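Local coordinates for protein putative sulfatase yidJ (Bacteroides fragilis, PDB 2QZU) that probably hydrolyses sulfate esters as a metal-dependent member of the sulfatase family, with an arylsulfatase-like activity, at residues 338-343 and 363-368; 370-375 and 381-386; 400-405 and 472-477. All coordinates share one frame; numbering follows the deposited sequence.

Interaction 1 (338-343 and 363-368)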
loop_
_atom_site.group_PDB
_atom_site.type_symbol
_atom_site.label_atom_id
_atom_site.label_comp_id
_atom_site.label_asym_id
_atom_site.label_seq_id
_atom_site.Cartn_x
_atom_site.Cartn_y
_atom_site.Cartn_z
HETATM N N MSE A 338 -17.107 -6.236 -22.881
HETATM C CA MSE A 338 -18.469 -6.735 -22.961
HETATM C C MSE A 338 -18.454 -7.874 -23.964
HETATM O O MSE A 338 -18.610 -7.663 -25.167
HETATM C CB MSE A 338 -19.406 -5.617 -23.432
HETATM C CG MSE A 338 -20.864 -5.996 -23.575
HETATM SE SE MSE A 338 -21.771 -6.233 -21.888
HETATM C CE MSE A 338 -21.873 -4.371 -21.310
ATOM N N ILE A 339 -18.228 -9.078 -23.450
ATOM C CA ILE A 339 -18.181 -10.289 -24.257
ATOM C C ILE A 339 -19.359 -11.160 -23.845
ATOM O O ILE A 339 -19.591 -11.379 -22.656
ATOM C CB ILE A 339 -16.871 -11.069 -24.011
ATOM C CG1 ILE A 339 -15.667 -10.203 -24.384
ATOM C CG2 ILE A 339 -16.864 -12.357 -24.831
ATOM C CD1 ILE A 339 -14.338 -10.829 -24.037
ATOM N N LEU A 340 -20.102 -11.658 -24.825
ATOM C CA LEU A 340 -21.259 -12.488 -24.535
ATOM C C LEU A 340 -21.308 -13.705 -25.452
ATOM O O LEU A 340 -21.033 -13.611 -26.650
ATOM C CB LEU A 340 -22.536 -11.653 -24.689
ATOM C CG LEU A 340 -23.884 -12.206 -24.215
ATOM C CD1 LEU A 340 -24.848 -11.049 -24.018
ATOM C CD2 LEU A 340 -24.438 -13.204 -25.223
ATOM N N SER A 341 -21.640 -14.854 -24.876
ATOM C CA SER A 341 -21.748 -16.077 -25.650
ATOM C C SER A 341 -23.019 -16.817 -25.262
ATOM O O SER A 341 -23.475 -16.746 -24.124
ATOM C CB SER A 341 -20.533 -16.984 -25.419
ATOM O OG SER A 341 -20.511 -17.496 -24.098
ATOM N N TRP A 342 -23.588 -17.514 -26.238
ATOM C CA TRP A 342 -24.794 -18.315 -26.063
ATOM C C TRP A 342 -24.856 -19.128 -27.351
ATOM O O TRP A 342 -25.642 -18.833 -28.254
ATOM C CB TRP A 342 -26.038 -17.427 -25.927
ATOM C CG TRP A 342 -27.294 -18.213 -25.625
ATOM C CD1 TRP A 342 -27.370 -19.524 -25.242
ATOM C CD2 TRP A 342 -28.645 -17.733 -25.677
ATOM N NE1 TRP A 342 -28.684 -19.890 -25.053
ATOM C CE2 TRP A 342 -29.487 -18.810 -25.313
ATOM C CE3 TRP A 342 -29.227 -16.496 -25.995
ATOM C CZ2 TRP A 342 -30.881 -18.688 -25.258
ATOM C CZ3 TRP A 342 -30.614 -16.376 -25.938
ATOM C CH2 TRP A 342 -31.425 -17.468 -25.572
ATOM N N PRO A 343 -24.001 -20.159 -27.452
ATOM C CA PRO A 343 -23.910 -21.039 -28.619
ATOM C C PRO A 343 -25.238 -21.497 -29.215
ATOM O O PRO A 343 -25.417 -21.465 -30.430
ATOM C CB PRO A 343 -23.071 -22.202 -28.102
ATOM C CG PRO A 343 -22.144 -21.528 -27.145
ATOM C CD PRO A 343 -23.087 -20.612 -26.388
ATOM N N PRO A 363 -32.754 -5.173 -18.766
ATOM C CA PRO A 363 -33.798 -5.503 -19.746
ATOM C C PRO A 363 -33.311 -6.378 -20.905
ATOM O O PRO A 363 -34.037 -7.254 -21.375
ATOM C CB PRO A 363 -34.277 -4.131 -20.217
ATOM C CG PRO A 363 -33.033 -3.308 -20.143
ATOM C CD PRO A 363 -32.428 -3.734 -18.814
ATOM N N THR A 364 -32.082 -6.144 -21.353
ATOM C CA THR A 364 -31.521 -6.910 -22.462
ATOM C C THR A 364 -31.449 -8.409 -22.174
ATOM O O THR A 364 -31.944 -9.218 -22.959
ATOM C CB THR A 364 -30.115 -6.383 -22.837
ATOM O OG1 THR A 364 -30.211 -4.998 -23.196
ATOM C CG2 THR A 364 -29.538 -7.163 -24.020
ATOM N N LEU A 365 -30.847 -8.786 -21.047
ATOM C CA LEU A 365 -30.731 -10.202 -20.705
ATOM C C LEU A 365 -32.093 -10.838 -20.429
ATOM O O LEU A 365 -32.384 -11.929 -20.914
ATOM C CB LEU A 365 -29.813 -10.386 -19.492
ATOM C CG LEU A 365 -28.322 -10.103 -19.735
ATOM C CD1 LEU A 365 -27.575 -10.070 -18.407
ATOM C CD2 LEU A 365 -27.740 -11.177 -20.649
ATOM N N LEU A 366 -32.931 -10.152 -19.661
ATOM C CA LEU A 366 -34.249 -10.690 -19.341
ATOM C C LEU A 366 -35.062 -11.003 -20.597
ATOM O O LEU A 366 -35.699 -12.051 -20.676
ATOM C CB LEU A 366 -35.014 -9.711 -18.447
ATOM C CG LEU A 366 -35.312 -10.152 -17.008
ATOM C CD1 LEU A 366 -34.156 -10.943 -16.431
ATOM C CD2 LEU A 366 -35.614 -8.922 -16.160
ATOM N N SER A 367 -35.049 -10.094 -21.570
ATOM C CA SER A 367 -35.788 -10.323 -22.811
ATOM C C SER A 367 -35.146 -11.474 -23.589
ATOM O O SER A 367 -35.846 -12.320 -24.139
ATOM C CB SER A 367 -35.813 -9.054 -23.676
ATOM O OG SER A 367 -36.677 -8.072 -23.123
HETATM N N MSE A 368 -33.816 -11.508 -23.631
HETATM C CA MSE A 368 -33.114 -12.580 -24.335
HETATM C C MSE A 368 -33.455 -13.934 -23.717
HETATM O O MSE A 368 -33.527 -14.947 -24.412
HETATM C CB MSE A 368 -31.594 -12.382 -24.259
HETATM C CG MSE A 368 -31.037 -11.267 -25.123
HETATM SE SE MSE A 368 -29.141 -11.026 -24.761
HETATM C CE MSE A 368 -28.478 -12.649 -25.590
#
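Leu340 and Trp342 both hold CG opposite the backbone nitrogen (chi1 -170° and -175°), and from alternate positions of the chain their side chains extend to the same side, towards helix 361-368. Met368, a selenomethionine, answers with CG opposite its carbonyl carbon and a bend of the chain about the CG-SE bond (chi3 71°) that sets the methyl group against both. There CE lies 4.1 Å from Leu340 CD2, the two side chains meeting tip to tip, and 3.9 Å from Trp342 CE3, where the selenomethionine and the indole run past each other in opposite senses. The far end of the indole reaches the last turn of the helix: Trp342 CH2 stands 3.5 Å from the carbonyl oxygen Met368 O, which approaches the ring obliquely. One turn earlier, Leu365 makes a looser touch, its CD2 4.4 Å from Leu340 CD1. Leu340 and Trp342 also rest on Ile307 of strand 306-311, the neighbour of strand 338-341 in the large mixed sheet, while Leu389 of helix 385-390 packs against both Trp342 and Met368. Trp342 NE1 has a weak hydrogen bond to Asn305 OD1. Segments 338-343 and 363-368 share no hydrogen bond, and their nearest CA atoms remain more than 10 Å apart. Long apolar side chains therefore bridge the layers of this alpha/beta core, and the buried contact rests on van der Waals contact, much of it made by a single methyl group.

Interaction 2 (370-375 and 381-386)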
loop_
_atom_site.group_PDB
_atom_site.type_symbol
_atom_site.label_atom_id
_atom_site.label_comp_id
_atom_site.label_asym_id
_atom_site.label_seq_id
_atom_site.Cartn_x
_atom_site.Cartn_y
_atom_site.Cartn_z
ATOM N N GLY A 370 -36.274 -14.814 -22.336
ATOM C CA GLY A 370 -37.676 -15.172 -22.456
ATOM C C GLY A 370 -38.574 -14.567 -21.391
ATOM O O GLY A 370 -39.708 -15.014 -21.204
ATOM N N PHE A 371 -38.084 -13.541 -20.698
ATOM C CA PHE A 371 -38.864 -12.907 -19.639
ATOM C C PHE A 371 -39.116 -11.418 -19.881
ATOM O O PHE A 371 -39.128 -10.619 -18.944
ATOM C CB PHE A 371 -38.156 -13.106 -18.294
ATOM C CG PHE A 371 -37.978 -14.555 -17.912
ATOM C CD1 PHE A 371 -39.084 -15.376 -17.718
ATOM C CD2 PHE A 371 -36.707 -15.102 -17.778
ATOM C CE1 PHE A 371 -38.927 -16.727 -17.395
ATOM C CE2 PHE A 371 -36.537 -16.451 -17.456
ATOM C CZ PHE A 371 -37.651 -17.265 -17.265
ATOM N N SER A 372 -39.326 -11.050 -21.139
ATOM C CA SER A 372 -39.579 -9.659 -21.494
ATOM C C SER A 372 -40.774 -9.074 -20.726
ATOM O O SER A 372 -40.733 -7.924 -20.282
ATOM C CB SER A 372 -39.822 -9.550 -23.003
ATOM O OG SER A 372 -39.936 -8.198 -23.410
ATOM N N LYS A 373 -41.828 -9.867 -20.556
ATOM C CA LYS A 373 -43.023 -9.399 -19.854
ATOM C C LYS A 373 -42.784 -9.134 -18.367
ATOM O O LYS A 373 -43.593 -8.468 -17.715
ATOM C CB LYS A 373 -44.163 -10.415 -20.012
ATOM C CG LYS A 373 -43.957 -11.705 -19.231
ATOM C CD LYS A 373 -44.916 -12.806 -19.671
ATOM C CE LYS A 373 -46.313 -12.618 -19.110
ATOM N NZ LYS A 373 -46.333 -12.776 -17.629
ATOM N N GLU A 374 -41.678 -9.650 -17.832
ATOM C CA GLU A 374 -41.362 -9.477 -16.416
ATOM C C GLU A 374 -40.531 -8.237 -16.092
ATOM O O GLU A 374 -40.259 -7.968 -14.924
ATOM C CB GLU A 374 -40.629 -10.712 -15.871
ATOM C CG GLU A 374 -41.349 -12.038 -16.083
ATOM C CD GLU A 374 -42.756 -12.044 -15.522
ATOM O OE1 GLU A 374 -42.942 -11.622 -14.360
ATOM O OE2 GLU A 374 -43.678 -12.479 -16.243
ATOM N N ILE A 375 -40.119 -7.488 -17.111
ATOM C CA ILE A 375 -39.335 -6.275 -16.875
ATOM C C ILE A 375 -40.270 -5.233 -16.258
ATOM O O ILE A 375 -41.304 -4.903 -16.834
ATOM C CB ILE A 375 -38.751 -5.725 -18.195
ATOM C CG1 ILE A 375 -37.814 -6.762 -18.819
ATOM C CG2 ILE A 375 -37.978 -4.438 -17.933
ATOM C CD1 ILE A 375 -37.318 -6.386 -20.200
ATOM N N THR A 381 -33.383 1.708 -18.605
ATOM C CA THR A 381 -32.325 1.424 -19.570
ATOM C C THR A 381 -32.790 0.747 -20.869
ATOM O O THR A 381 -33.928 0.281 -20.971
ATOM C CB THR A 381 -31.199 0.610 -18.903
ATOM O OG1 THR A 381 -31.721 -0.629 -18.411
ATOM C CG2 THR A 381 -30.614 1.397 -17.730
ATOM N N PHE A 382 -31.902 0.707 -21.861
ATOM C CA PHE A 382 -32.223 0.135 -23.171
ATOM C C PHE A 382 -32.322 -1.387 -23.252
ATOM O O PHE A 382 -31.450 -2.102 -22.762
ATOM C CB PHE A 382 -31.199 0.586 -24.223
ATOM C CG PHE A 382 -31.122 2.076 -24.418
ATOM C CD1 PHE A 382 -30.225 2.843 -23.675
ATOM C CD2 PHE A 382 -31.924 2.707 -25.364
ATOM C CE1 PHE A 382 -30.128 4.219 -23.875
ATOM C CE2 PHE A 382 -31.835 4.082 -25.571
ATOM C CZ PHE A 382 -30.933 4.841 -24.827
ATOM N N ASP A 383 -33.395 -1.872 -23.877
ATOM C CA ASP A 383 -33.589 -3.304 -24.084
ATOM C C ASP A 383 -33.002 -3.535 -25.473
ATOM O O ASP A 383 -33.648 -3.258 -26.487
ATOM C CB ASP A 383 -35.078 -3.669 -24.097
ATOM C CG ASP A 383 -35.315 -5.147 -24.363
ATOM O OD1 ASP A 383 -34.407 -5.817 -24.901
ATOM O OD2 ASP A 383 -36.421 -5.639 -24.047
ATOM N N LEU A 384 -31.775 -4.036 -25.517
ATOM C CA LEU A 384 -31.094 -4.260 -26.786
ATOM C C LEU A 384 -31.029 -5.739 -27.151
ATOM O O LEU A 384 -30.147 -6.164 -27.896
ATOM C CB LEU A 384 -29.673 -3.686 -26.700
ATOM C CG LEU A 384 -29.568 -2.191 -26.362
ATOM C CD1 LEU A 384 -28.127 -1.823 -26.040
ATOM C CD2 LEU A 384 -30.088 -1.371 -27.526
ATOM N N SER A 385 -31.975 -6.516 -26.639
ATOM C CA SER A 385 -31.997 -7.952 -26.896
ATOM C C SER A 385 -31.971 -8.333 -28.377
ATOM O O SER A 385 -31.238 -9.244 -28.776
ATOM C CB SER A 385 -33.216 -8.584 -26.215
ATOM O OG SER A 385 -34.415 -7.953 -26.625
ATOM N N ASN A 386 -32.764 -7.645 -29.192
ATOM C CA ASN A 386 -32.804 -7.953 -30.618
ATOM C C ASN A 386 -31.463 -7.659 -31.278
ATOM O O ASN A 386 -30.955 -8.462 -32.068
ATOM C CB ASN A 386 -33.911 -7.154 -31.308
ATOM C CG ASN A 386 -34.043 -7.507 -32.774
ATOM O OD1 ASN A 386 -33.660 -6.733 -33.653
ATOM N ND2 ASN A 386 -34.570 -8.695 -33.047
#
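Across the turn that follows helix 361-368, Ser372 and Ile375 face the carboxylate of Asp383. Segment 370-375 starts with Gly370, whose positive phi (98°) ends the helix in a Schellman motif. Phe371 then turns its side chain to Leu120 of helix 116-122, and its carbonyl oxygen accepts from Glu374 N in the short 3-10 turn of 372-374. Ser372 brings OG to 4.4 Å from Asp383 OD2, too far for a hydrogen bond; a weak one links Ser372 OG to Ser367 OG instead. Lys373 NZ and Glu374 OE2 form a salt bridge of 3.0 Å between adjacent residues, without touching 381-386. Ile375 closes the segment by laying its CD1 methyl 4.0 Å from Asp383 OD2, the two side chains crossing at a slant.

The carboxylate is held not by 370-375 but by Ser385 and Ser367. With CG opposite the backbone nitrogen (chi1 178°), Asp383 directs OD1 to the start of the next helix, where it takes two bonds from Ser385: the backbone N at 3.1 Å, an Asx turn, and OG at 2.7 Å, on the syn side and 23° out of the carboxylate plane. OD2 is hydrogen-bonded to Ser367 OG. These bonds divide the two oxygens between two helices and probably stabilise the negative charge. The contact thus lies at the surface where the chain leaves helix 361-368 and enters helix 385-390, with Leu384 at the N-cap and helix 116-122 beside Phe371 and Glu374.

Interaction 3 (400-405 and 472-477)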
loop_
_atom_site.group_PDB
_atom_site.type_symbol
_atom_site.label_atom_id
_atom_site.label_comp_id
_atom_site.label_asym_id
_atom_site.label_seq_id
_atom_site.Cartn_x
_atom_site.Cartn_y
_atom_site.Cartn_z
ATOM N N PRO A 400 -25.961 7.991 -22.071
ATOM C CA PRO A 400 -25.725 9.124 -21.173
ATOM C C PRO A 400 -24.438 8.996 -20.355
ATOM O O PRO A 400 -23.806 7.937 -20.328
ATOM C CB PRO A 400 -26.955 9.099 -20.276
ATOM C CG PRO A 400 -27.201 7.620 -20.127
ATOM C CD PRO A 400 -27.029 7.116 -21.543
ATOM N N TYR A 401 -24.051 10.096 -19.715
ATOM C CA TYR A 401 -22.888 10.133 -18.831
ATOM C C TYR A 401 -23.357 10.803 -17.545
ATOM O O TYR A 401 -24.122 11.767 -17.592
ATOM C CB TYR A 401 -21.733 10.951 -19.409
ATOM C CG TYR A 401 -20.681 11.246 -18.359
ATOM C CD1 TYR A 401 -19.891 10.224 -17.830
ATOM C CD2 TYR A 401 -20.535 12.526 -17.830
ATOM C CE1 TYR A 401 -18.989 10.468 -16.795
ATOM C CE2 TYR A 401 -19.637 12.782 -16.791
ATOM C CZ TYR A 401 -18.870 11.749 -16.280
ATOM O OH TYR A 401 -17.990 11.989 -15.244
ATOM N N TYR A 402 -22.884 10.316 -16.403
ATOM C CA TYR A 402 -23.296 10.878 -15.121
ATOM C C TYR A 402 -22.215 11.071 -14.072
ATOM O O TYR A 402 -21.245 10.322 -13.997
ATOM C CB TYR A 402 -24.331 9.968 -14.440
ATOM C CG TYR A 402 -25.651 9.828 -15.132
ATOM C CD1 TYR A 402 -26.686 10.734 -14.888
ATOM C CD2 TYR A 402 -25.873 8.793 -16.038
ATOM C CE1 TYR A 402 -27.907 10.608 -15.533
ATOM C CE2 TYR A 402 -27.090 8.661 -16.688
ATOM C CZ TYR A 402 -28.101 9.573 -16.432
ATOM O OH TYR A 402 -29.299 9.468 -17.092
ATOM N N PHE A 403 -22.435 12.099 -13.260
ATOM C CA PHE A 403 -21.655 12.378 -12.070
ATOM C C PHE A 403 -22.652 13.145 -11.223
ATOM O O PHE A 403 -23.104 14.223 -11.608
ATOM C CB PHE A 403 -20.424 13.260 -12.242
ATOM C CG PHE A 403 -19.798 13.602 -10.917
ATOM C CD1 PHE A 403 -19.229 12.596 -10.136
ATOM C CD2 PHE A 403 -19.920 14.880 -10.376
ATOM C CE1 PHE A 403 -18.803 12.853 -8.832
ATOM C CE2 PHE A 403 -19.499 15.146 -9.074
ATOM C CZ PHE A 403 -18.940 14.129 -8.298
ATOM N N VAL A 404 -23.020 12.562 -10.089
ATOM C CA VAL A 404 -23.977 13.186 -9.186
ATOM C C VAL A 404 -23.314 13.418 -7.836
ATOM O O VAL A 404 -22.751 12.492 -7.251
ATOM C CB VAL A 404 -25.217 12.277 -8.969
ATOM C CG1 VAL A 404 -26.221 12.971 -8.044
ATOM C CG2 VAL A 404 -25.861 11.944 -10.300
ATOM N N LYS A 405 -23.363 14.654 -7.346
ATOM C CA LYS A 405 -22.780 14.947 -6.041
ATOM C C LYS A 405 -23.807 14.382 -5.066
ATOM O O LYS A 405 -24.935 14.868 -5.001
ATOM C CB LYS A 405 -22.605 16.454 -5.849
ATOM C CG LYS A 405 -21.803 16.819 -4.608
ATOM C CD LYS A 405 -21.454 18.298 -4.570
ATOM C CE LYS A 405 -20.666 18.641 -3.311
ATOM N NZ LYS A 405 -20.241 20.067 -3.302
ATOM N N THR A 472 -36.013 10.703 -18.330
ATOM C CA THR A 472 -35.595 9.894 -17.190
ATOM C C THR A 472 -35.954 10.486 -15.823
ATOM O O THR A 472 -35.480 10.010 -14.793
ATOM C CB THR A 472 -34.069 9.612 -17.256
ATOM O OG1 THR A 472 -33.354 10.849 -17.375
ATOM C CG2 THR A 472 -33.742 8.736 -18.460
ATOM N N ASN A 473 -36.794 11.521 -15.816
ATOM C CA ASN A 473 -37.235 12.154 -14.568
ATOM C C ASN A 473 -36.046 12.574 -13.702
ATOM O O ASN A 473 -35.979 12.254 -12.514
ATOM C CB ASN A 473 -38.135 11.181 -13.794
ATOM C CG ASN A 473 -38.893 11.846 -12.650
ATOM O OD1 ASN A 473 -39.573 11.173 -11.873
ATOM N ND2 ASN A 473 -38.788 13.164 -12.548
ATOM N N ASP A 474 -35.112 13.290 -14.320
ATOM C CA ASP A 474 -33.907 13.771 -13.650
ATOM C C ASP A 474 -34.026 15.288 -13.501
ATOM O O ASP A 474 -34.058 16.010 -14.498
ATOM C CB ASP A 474 -32.689 13.399 -14.506
ATOM C CG ASP A 474 -31.367 13.617 -13.792
ATOM O OD1 ASP A 474 -30.368 12.999 -14.222
ATOM O OD2 ASP A 474 -31.316 14.398 -12.822
ATOM N N PRO A 475 -34.110 15.789 -12.256
ATOM C CA PRO A 475 -34.230 17.230 -11.995
ATOM C C PRO A 475 -33.185 18.118 -12.680
ATOM O O PRO A 475 -33.416 19.311 -12.874
ATOM C CB PRO A 475 -34.141 17.311 -10.473
ATOM C CG PRO A 475 -34.800 16.038 -10.040
ATOM C CD PRO A 475 -34.196 15.024 -10.997
ATOM N N PHE A 476 -32.044 17.536 -13.043
ATOM C CA PHE A 476 -30.962 18.273 -13.702
ATOM C C PHE A 476 -31.451 18.879 -15.031
ATOM O O PHE A 476 -30.903 19.873 -15.519
ATOM C CB PHE A 476 -29.776 17.315 -13.931
ATOM C CG PHE A 476 -28.461 17.999 -14.203
ATOM C CD1 PHE A 476 -28.203 18.595 -15.436
ATOM C CD2 PHE A 476 -27.454 17.988 -13.239
ATOM C CE1 PHE A 476 -26.957 19.161 -15.706
ATOM C CE2 PHE A 476 -26.206 18.550 -13.499
ATOM C CZ PHE A 476 -25.956 19.135 -14.732
ATOM N N ALA A 477 -32.495 18.287 -15.603
ATOM C CA ALA A 477 -33.056 18.772 -16.862
ATOM C C ALA A 477 -33.439 20.249 -16.790
ATOM O O ALA A 477 -33.311 20.980 -17.770
ATOM C CB ALA A 477 -34.281 17.945 -17.237
HETATM O O HOH W 1 -31.106 10.832 -15.857
#
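Asp474 meets Tyr402 at the ring edge, the ring and carboxylate planes only 14° apart. The tyrosine carries CG opposite its carbonyl carbon (chi1 -65°), which leads the ring away from strand 399-404 and its hydroxyl towards the end of helix 455-471. Asp474 extends with CG opposite the backbone nitrogen (chi1 -169°) and slides past the ring in the other direction, so that OD1 lies in the ring plane, 3.7 Å from Tyr402 CE1. No direct hydrogen bond joins the segments. A water, also in the plane of the ring, does so instead: it is 2.6 Å from Tyr402 OH and donates to Thr472 OG1 at 2.7 Å and to Asp474 OD1 at 2.8 Å. Thr472 OG1 itself is 4.3 Å from Tyr402 OH, a gap the water spans. Trp468 of the same helix holds both hydroxyls, through its NE1 to Tyr402 and its carbonyl oxygen to Thr472, while Arg414 of strand 412-417 makes a salt bridge with Asp474 OD1. The other oxygen, Asp474 OD2, accepts from Phe476 N at 3.2 Å, from above the carboxylate plane. That bond closes an Asx turn, placed directly after the Schellman motif in which Asn473 ends the helix. Helix termination, Asx turn and bridging water together join the C-terminal helix to the strand that is outermost, within this chain, in the four-stranded antiparallel sheet, as in the smaller C-terminal subdomain of sulfatases.

How the interactions relate
Interactions 1 and 2 belong to one neighbourhood, with centres 10 Å apart, and both depend on helix 361-368, which packs on the large mixed sheet in interaction 1 and leads into the surface turn of interaction 2. Besides the serine-aspartate bond, a probable hydrogen bond from Phe371 N to Leu366 O, 2.8 Å, connects them. Interaction 3 concerns the small antiparallel sheet; its centre is 27 and 23 Å from the others, though its nearest atoms come within about 5 Å of interaction 2 without touching it. Buried like interaction 1, it is polar and bridged by one water where the first is apolar. Interactions 2 and 3 each feature an aspartate in an Asx turn, one leading into a helix, the other following one.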